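Local coordinates for protein lysozyme M1 (Streptomyces coelicolor, PDB 1JFX) that hydrolyses the beta-1,4 linkages between N-acetylmuramic acid and N-acetylglucosamine in peptidoglycan as a secreted bacteriolytic muramidase, at residues 166-170 and 180-184; 19-23 and 51-57; 130-134 and 212-216. All blocks are in the same frame, centred on the assembly; numbering follows the deposited sequence.

The chain is the glycosyl hydrolase family 25 part of a longer protein, a beta-alpha barrel around which the three contacts are spread, their centres 21 to 24 Å apart. Contact 2 comes first along the chain and joins helices 19-24 and 45-54, which pack outside the barrel strands. Contact 3 links the end of helix 113-131 to the end of helix 206-214, and contact 1 falls in sequence between its two segments, where a loop folds onto strand 181-185. Contacts 1 and 3 touch through Phe181 CE2 and Leu212 CD2, 3.8 Å apart; contact 2 touches neither. Contacts 1 and 3 therefore adjoin through strand 181-185 and the C-terminal helix, with contact 2 elsewhere on the barrel.

Contact 1: 166-170 and 180-184; sequences GVSAP and TFWQY
Pro170 lies flat over one face of the Trp182 indole: its CD sits 3.5 Å from the centroid of the six-membered ring, only 6° off the ring normal, a CH-pi contact, while Pro170 CB is 3.6 Å from Trp182 NE1. Residues 166-170 form an irregular loop, and residues 181-184 are extended strand. The Trp182 side chain (chi1 t, chi2 32°) rises from the strand into the bend of the loop, which wraps it from Val167 to Pro170. Two backbone carbonyls lie near the plane of the indole, at its edge: Val167 O is 3.2 Å from Trp182 CZ2 and Ser168 O is 3.4 Å from Trp182 CH2. Val167 CG2 adds an apolar touch at 4.0 Å from Trp182 CZ2. The CA atoms of Gly166 and Tyr184 are 6.0 Å apart, those of Pro170 and Trp182 7.3 Å. At the Gly166 end, where phi is +67°, Gly166 N donates to Tyr184 O (3.1 Å, 162°). Trp182 NE1 bonds instead to His164 O, two residues before Gly166 in the same loop, and Tyr184 OH to Gln6. The neighbouring Gln183 NE2 bonds to Asp9, a predicted active-site residue. No helix intervenes between parallel strands 160-163 and 181-185, so this is a beta-loop-beta connection of the family 25 beta-alpha barrel, its loop folded back over the strand it leads into.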
# COMPACT_ATOMS: atom_id res chain seq x y z
N GLY A 166 5.70 11.58 11.72
CA GLY A 166 6.42 12.39 12.68
C GLY A 166 7.23 11.75 13.80
O GLY A 166 7.52 12.42 14.78
N VAL A 167 7.57 10.48 13.67
CA VAL A 167 8.37 9.83 14.70
C VAL A 167 9.70 9.37 14.11
O VAL A 167 9.81 9.19 12.89
CB VAL A 167 7.63 8.63 15.33
CG1 VAL A 167 6.44 9.13 16.15
CG2 VAL A 167 7.16 7.66 14.25
N SER A 168 10.69 9.17 14.97
CA SER A 168 12.01 8.76 14.52
C SER A 168 12.09 7.32 14.01
O SER A 168 12.95 6.99 13.21
CB SER A 168 13.04 8.99 15.63
OG SER A 168 12.79 8.15 16.73
N ALA A 169 11.18 6.48 14.50
CA ALA A 169 11.09 5.06 14.13
C ALA A 169 9.63 4.70 14.39
O ALA A 169 9.03 5.19 15.35
CB ALA A 169 12.03 4.22 15.00
N PRO A 170 9.04 3.82 13.57
CA PRO A 170 7.64 3.45 13.77
C PRO A 170 7.34 2.41 14.83
O PRO A 170 8.13 1.50 15.06
CB PRO A 170 7.22 2.97 12.38
CG PRO A 170 8.46 2.22 11.93
CD PRO A 170 9.63 3.10 12.42
N THR A 180 7.95 -3.39 6.52
CA THR A 180 8.58 -3.45 5.20
C THR A 180 8.61 -2.04 4.60
O THR A 180 9.63 -1.62 4.05
CB THR A 180 7.82 -4.44 4.30
OG1 THR A 180 7.96 -5.77 4.84
CG2 THR A 180 8.38 -4.43 2.87
N PHE A 181 7.50 -1.32 4.70
CA PHE A 181 7.44 0.07 4.24
C PHE A 181 6.95 0.88 5.43
O PHE A 181 6.24 0.35 6.30
CB PHE A 181 6.45 0.25 3.08
CG PHE A 181 6.89 -0.38 1.80
CD1 PHE A 181 7.85 0.25 1.00
CD2 PHE A 181 6.35 -1.58 1.39
CE1 PHE A 181 8.25 -0.32 -0.20
CE2 PHE A 181 6.75 -2.16 0.18
CZ PHE A 181 7.69 -1.53 -0.61
N TRP A 182 7.32 2.15 5.48
CA TRP A 182 6.88 3.01 6.57
C TRP A 182 6.57 4.40 6.03
O TRP A 182 7.44 5.07 5.47
CB TRP A 182 7.96 3.06 7.66
CG TRP A 182 7.84 4.17 8.67
CD1 TRP A 182 6.69 4.74 9.16
CD2 TRP A 182 8.93 4.84 9.32
NE1 TRP A 182 7.02 5.73 10.07
CE2 TRP A 182 8.38 5.81 10.18
CE3 TRP A 182 10.33 4.71 9.24
CZ2 TRP A 182 9.18 6.65 10.97
CZ3 TRP A 182 11.12 5.55 10.02
CH2 TRP A 182 10.54 6.50 10.87
N GLN A 183 5.31 4.82 6.18
CA GLN A 183 4.90 6.15 5.73
C GLN A 183 5.16 7.05 6.94
O GLN A 183 4.44 6.96 7.94
CB GLN A 183 3.41 6.15 5.39
CG GLN A 183 2.94 7.41 4.66
CD GLN A 183 1.45 7.35 4.46
OE1 GLN A 183 0.69 7.44 5.43
NE2 GLN A 183 1.02 7.17 3.21
N TYR A 184 6.17 7.91 6.84
CA TYR A 184 6.57 8.76 7.96
C TYR A 184 6.16 10.21 7.87
O TYR A 184 6.39 10.99 8.80
CB TYR A 184 8.09 8.65 8.17
CG TYR A 184 8.92 9.11 6.99
CD1 TYR A 184 9.25 10.46 6.84
CD2 TYR A 184 9.37 8.21 6.02
CE1 TYR A 184 10.00 10.89 5.77
CE2 TYR A 184 10.13 8.64 4.92
CZ TYR A 184 10.44 9.99 4.82
OH TYR A 184 11.20 10.47 3.78

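Contact 2: 19-23 and 51-57; sequences WSSVK and NAYNAGI
The end of helix 45-54 meets helix 19-24 by setting its small side chains against the broad indole of Trp19. CA atoms pair as Trp19 with Ala52 (5.4 Å), Ser20 with Ala55 (5.0 Å) and Lys23 with Ile57 (6.4 Å). Trp19 (chi1 m, chi2 91°) presents one ring face to the Ala52 methyl: Ala52 CB is 3.8 Å from the six-ring centroid, 16° off its normal, a CH-pi contact. The Ala55 methyl fills the hollow between Trp19, the Ser20 backbone and the Lys23 side chain, its CB 3.5 Å from Trp19 O and 3.8 Å from Trp19 CB. Beyond it the helix closes in a Schellman motif, with Ile57 N bonded to Ala52 O and Gly56 N to Tyr53 O (both 3.0 Å). At Gly56 (phi +91°) a CB would jam against Ala55 O and lie 3.6 Å from Lys23 CE. Lys23 (chi1 t, chi2 p) lays its aliphatic chain over this turn: CG is 3.4 Å from Ala55 O and CD 3.7 Å from Ile57 CD1. Trp19 also packs on Ile8 and Ala30; the helices follow barrel strands 6-10 and 29-36, so consecutive beta-alpha units are joined. Between 19-23 and 51-57 themselves no hydrogen bond forms, so the 369 Å² buried there is held by close, largely apolar fit, with the polar tie, Trp19 NE1 to Asn48 OD1, one turn earlier on helix 45-54.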
# COMPACT_ATOMS: atom_id res chain seq x y z
N TRP A 19 6.79 12.39 -13.20
CA TRP A 19 7.55 11.28 -12.64
C TRP A 19 9.04 11.27 -12.92
O TRP A 19 9.81 10.70 -12.14
CB TRP A 19 6.90 9.95 -13.04
CG TRP A 19 5.55 9.77 -12.37
CD1 TRP A 19 4.33 10.14 -12.86
CD2 TRP A 19 5.32 9.23 -11.07
NE1 TRP A 19 3.34 9.86 -11.94
CE2 TRP A 19 3.92 9.29 -10.83
CE3 TRP A 19 6.15 8.69 -10.07
CZ2 TRP A 19 3.35 8.84 -9.64
CZ3 TRP A 19 5.58 8.24 -8.89
CH2 TRP A 19 4.18 8.32 -8.68
N SER A 20 9.48 11.91 -14.00
CA SER A 20 10.92 11.94 -14.24
C SER A 20 11.53 12.79 -13.12
O SER A 20 12.66 12.55 -12.68
CB SER A 20 11.25 12.51 -15.63
OG SER A 20 10.88 13.88 -15.76
N SER A 21 10.79 13.79 -12.66
CA SER A 21 11.29 14.63 -11.57
C SER A 21 11.30 13.88 -10.25
O SER A 21 12.18 14.11 -9.41
CB SER A 21 10.46 15.90 -11.45
OG SER A 21 10.69 16.70 -12.59
N VAL A 22 10.32 13.01 -10.06
CA VAL A 22 10.24 12.22 -8.82
C VAL A 22 11.47 11.31 -8.77
O VAL A 22 12.11 11.15 -7.73
CB VAL A 22 8.95 11.37 -8.78
CG1 VAL A 22 8.99 10.38 -7.61
CG2 VAL A 22 7.74 12.28 -8.64
N LYS A 23 11.79 10.70 -9.91
CA LYS A 23 12.95 9.83 -10.00
C LYS A 23 14.25 10.61 -9.79
O LYS A 23 15.12 10.17 -9.04
CB LYS A 23 13.01 9.14 -11.36
CG LYS A 23 14.21 8.21 -11.57
CD LYS A 23 14.00 6.87 -10.85
CE LYS A 23 15.11 5.87 -11.18
NZ LYS A 23 16.44 6.33 -10.72
N ASN A 51 3.39 6.48 -16.29
CA ASN A 51 4.50 7.41 -16.19
C ASN A 51 5.53 7.05 -15.12
O ASN A 51 6.72 7.28 -15.31
CB ASN A 51 3.96 8.83 -15.98
CG ASN A 51 3.08 9.29 -17.15
OD1 ASN A 51 3.24 8.83 -18.28
ND2 ASN A 51 2.18 10.22 -16.87
N ALA A 52 5.09 6.49 -14.01
CA ALA A 52 6.05 6.08 -12.98
C ALA A 52 6.92 4.98 -13.58
O ALA A 52 8.14 4.99 -13.42
CB ALA A 52 5.31 5.57 -11.74
N TYR A 53 6.30 4.03 -14.27
CA TYR A 53 7.05 2.93 -14.88
C TYR A 53 8.06 3.49 -15.90
O TYR A 53 9.23 3.14 -15.87
CB TYR A 53 6.09 1.94 -15.57
CG TYR A 53 6.79 0.87 -16.39
CD1 TYR A 53 7.30 1.15 -17.66
CD2 TYR A 53 7.05 -0.39 -15.84
CE1 TYR A 53 8.05 0.21 -18.36
CE2 TYR A 53 7.80 -1.34 -16.54
CZ TYR A 53 8.31 -1.03 -17.79
OH TYR A 53 9.12 -1.93 -18.46
N ASN A 54 7.60 4.36 -16.78
CA ASN A 54 8.50 4.89 -17.80
C ASN A 54 9.67 5.68 -17.21
O ASN A 54 10.75 5.74 -17.79
CB ASN A 54 7.73 5.77 -18.80
CG ASN A 54 6.80 4.96 -19.70
OD1 ASN A 54 6.96 3.75 -19.86
ND2 ASN A 54 5.83 5.64 -20.30
N ALA A 55 9.45 6.28 -16.04
CA ALA A 55 10.51 7.06 -15.40
C ALA A 55 11.51 6.18 -14.66
O ALA A 55 12.51 6.68 -14.15
CB ALA A 55 9.90 8.06 -14.44
N GLY A 56 11.22 4.89 -14.57
CA GLY A 56 12.12 3.97 -13.89
C GLY A 56 11.85 3.78 -12.41
O GLY A 56 12.70 3.25 -11.69
N ILE A 57 10.67 4.20 -11.97
CA ILE A 57 10.28 4.05 -10.57
C ILE A 57 9.68 2.64 -10.39
O ILE A 57 8.89 2.19 -11.23
CB ILE A 57 9.19 5.11 -10.19
CG1 ILE A 57 9.79 6.53 -10.21
CG2 ILE A 57 8.60 4.80 -8.82
CD1 ILE A 57 10.80 6.80 -9.09

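Contact 3: 130-134 and 212-216; sequences RTTRD and LANNT
Leu212, in the last turn of helix 206-214, offers its carbonyl to a guanidinium: Arg133, m at chi1 to chi3, donates to Leu212 O from NH2 (2.8 Å) and NH1 (3.0 Å). Ala213 O takes a weak bond from Arg133 NH1 (3.3 Å, 122°) and accepts from Trp86 NE1; Trp86 makes a cation-pi contact with Arg133. An arginine thus binds carbonyls in the last turn of a helix, joining the residues after helix 113-131 of the beta-alpha barrel to the C-terminal helix, whose Leu212 packs on Phe181 of a barrel strand. An ST turn bonds Arg133 N to Thr131 OG1 (3.0 Å). The CA-to-CB bond of Asn214 points away; its OD1 accepts from Asn90 N. Asn215 leaves the helix at phi +66°, its CA 7.6 Å from that of Arg133, and lays its amide over the guanidinium face, Asn215 CG 3.3 Å from Arg133 NE. Its OD1 accepts from two waters, 2.9 and 3.2 Å away, which also donate to Thr132 OG1 (2.6 Å) and Thr132 O (2.7 Å) respectively.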
# COMPACT_ATOMS: atom_id res chain seq x y z
N ARG A 130 -5.19 -14.52 -7.55
CA ARG A 130 -5.16 -13.74 -8.78
C ARG A 130 -3.77 -13.39 -9.30
O ARG A 130 -3.53 -13.43 -10.51
CB ARG A 130 -5.93 -12.42 -8.59
CG ARG A 130 -7.45 -12.54 -8.43
CD ARG A 130 -8.13 -12.99 -9.73
NE ARG A 130 -7.95 -12.07 -10.85
CZ ARG A 130 -8.73 -11.04 -11.14
NH1 ARG A 130 -9.80 -10.76 -10.39
NH2 ARG A 130 -8.45 -10.28 -12.21
N THR A 131 -2.86 -13.05 -8.39
CA THR A 131 -1.54 -12.56 -8.77
C THR A 131 -0.29 -13.35 -8.38
O THR A 131 0.81 -13.04 -8.85
CB THR A 131 -1.32 -11.14 -8.16
OG1 THR A 131 -1.14 -11.28 -6.74
CG2 THR A 131 -2.54 -10.22 -8.42
N THR A 132 -0.47 -14.35 -7.51
CA THR A 132 0.58 -15.19 -6.91
C THR A 132 1.28 -14.44 -5.78
O THR A 132 2.11 -15.02 -5.09
CB THR A 132 1.71 -15.71 -7.90
OG1 THR A 132 2.63 -14.65 -8.21
CG2 THR A 132 1.10 -16.28 -9.18
N ARG A 133 0.94 -13.17 -5.57
CA ARG A 133 1.62 -12.40 -4.54
C ARG A 133 0.89 -12.24 -3.22
O ARG A 133 -0.34 -12.22 -3.18
CB ARG A 133 1.94 -10.99 -5.04
CG ARG A 133 2.68 -10.89 -6.37
CD ARG A 133 4.02 -11.65 -6.34
NE ARG A 133 4.88 -11.34 -5.19
CZ ARG A 133 5.78 -10.35 -5.15
NH1 ARG A 133 5.96 -9.55 -6.19
NH2 ARG A 133 6.52 -10.19 -4.06
N ASP A 134 1.68 -12.11 -2.15
CA ASP A 134 1.16 -11.84 -0.80
C ASP A 134 0.89 -10.32 -0.77
O ASP A 134 1.80 -9.51 -0.95
CB ASP A 134 2.19 -12.17 0.28
CG ASP A 134 2.36 -13.66 0.49
OD1 ASP A 134 1.37 -14.40 0.33
OD2 ASP A 134 3.48 -14.09 0.86
N LEU A 212 11.60 -7.82 -3.91
CA LEU A 212 10.19 -7.79 -3.52
C LEU A 212 9.34 -7.57 -4.78
O LEU A 212 8.30 -8.21 -4.98
CB LEU A 212 9.93 -6.67 -2.50
CG LEU A 212 8.47 -6.51 -2.06
CD1 LEU A 212 7.96 -7.80 -1.42
CD2 LEU A 212 8.36 -5.34 -1.09
N ALA A 213 9.79 -6.66 -5.64
CA ALA A 213 9.07 -6.38 -6.88
C ALA A 213 9.03 -7.62 -7.77
O ALA A 213 7.98 -7.97 -8.31
CB ALA A 213 9.73 -5.22 -7.63
N ASN A 214 10.16 -8.31 -7.91
CA ASN A 214 10.20 -9.49 -8.78
C ASN A 214 9.79 -10.82 -8.17
O ASN A 214 9.77 -11.82 -8.88
CB ASN A 214 11.60 -9.65 -9.41
CG ASN A 214 11.93 -8.52 -10.37
OD1 ASN A 214 11.04 -7.86 -10.91
ND2 ASN A 214 13.22 -8.32 -10.61
N ASN A 215 9.47 -10.83 -6.88
CA ASN A 215 9.06 -12.03 -6.16
C ASN A 215 10.20 -13.04 -6.09
O ASN A 215 10.00 -14.23 -6.32
CB ASN A 215 7.84 -12.70 -6.83
CG ASN A 215 7.09 -13.65 -5.88
OD1 ASN A 215 6.23 -14.44 -6.29
ND2 ASN A 215 7.41 -13.56 -4.60
N THR A 216 11.39 -12.54 -5.78
CA THR A 216 12.55 -13.42 -5.64
C THR A 216 13.08 -13.32 -4.22
O THR A 216 14.16 -13.84 -3.91
CB THR A 216 13.69 -13.06 -6.61
OG1 THR A 216 14.13 -11.72 -6.36
CG2 THR A 216 13.24 -13.20 -8.07
O HOH W 1 5.07 -15.36 -8.73
O HOH W 2 4.48 -15.75 -3.95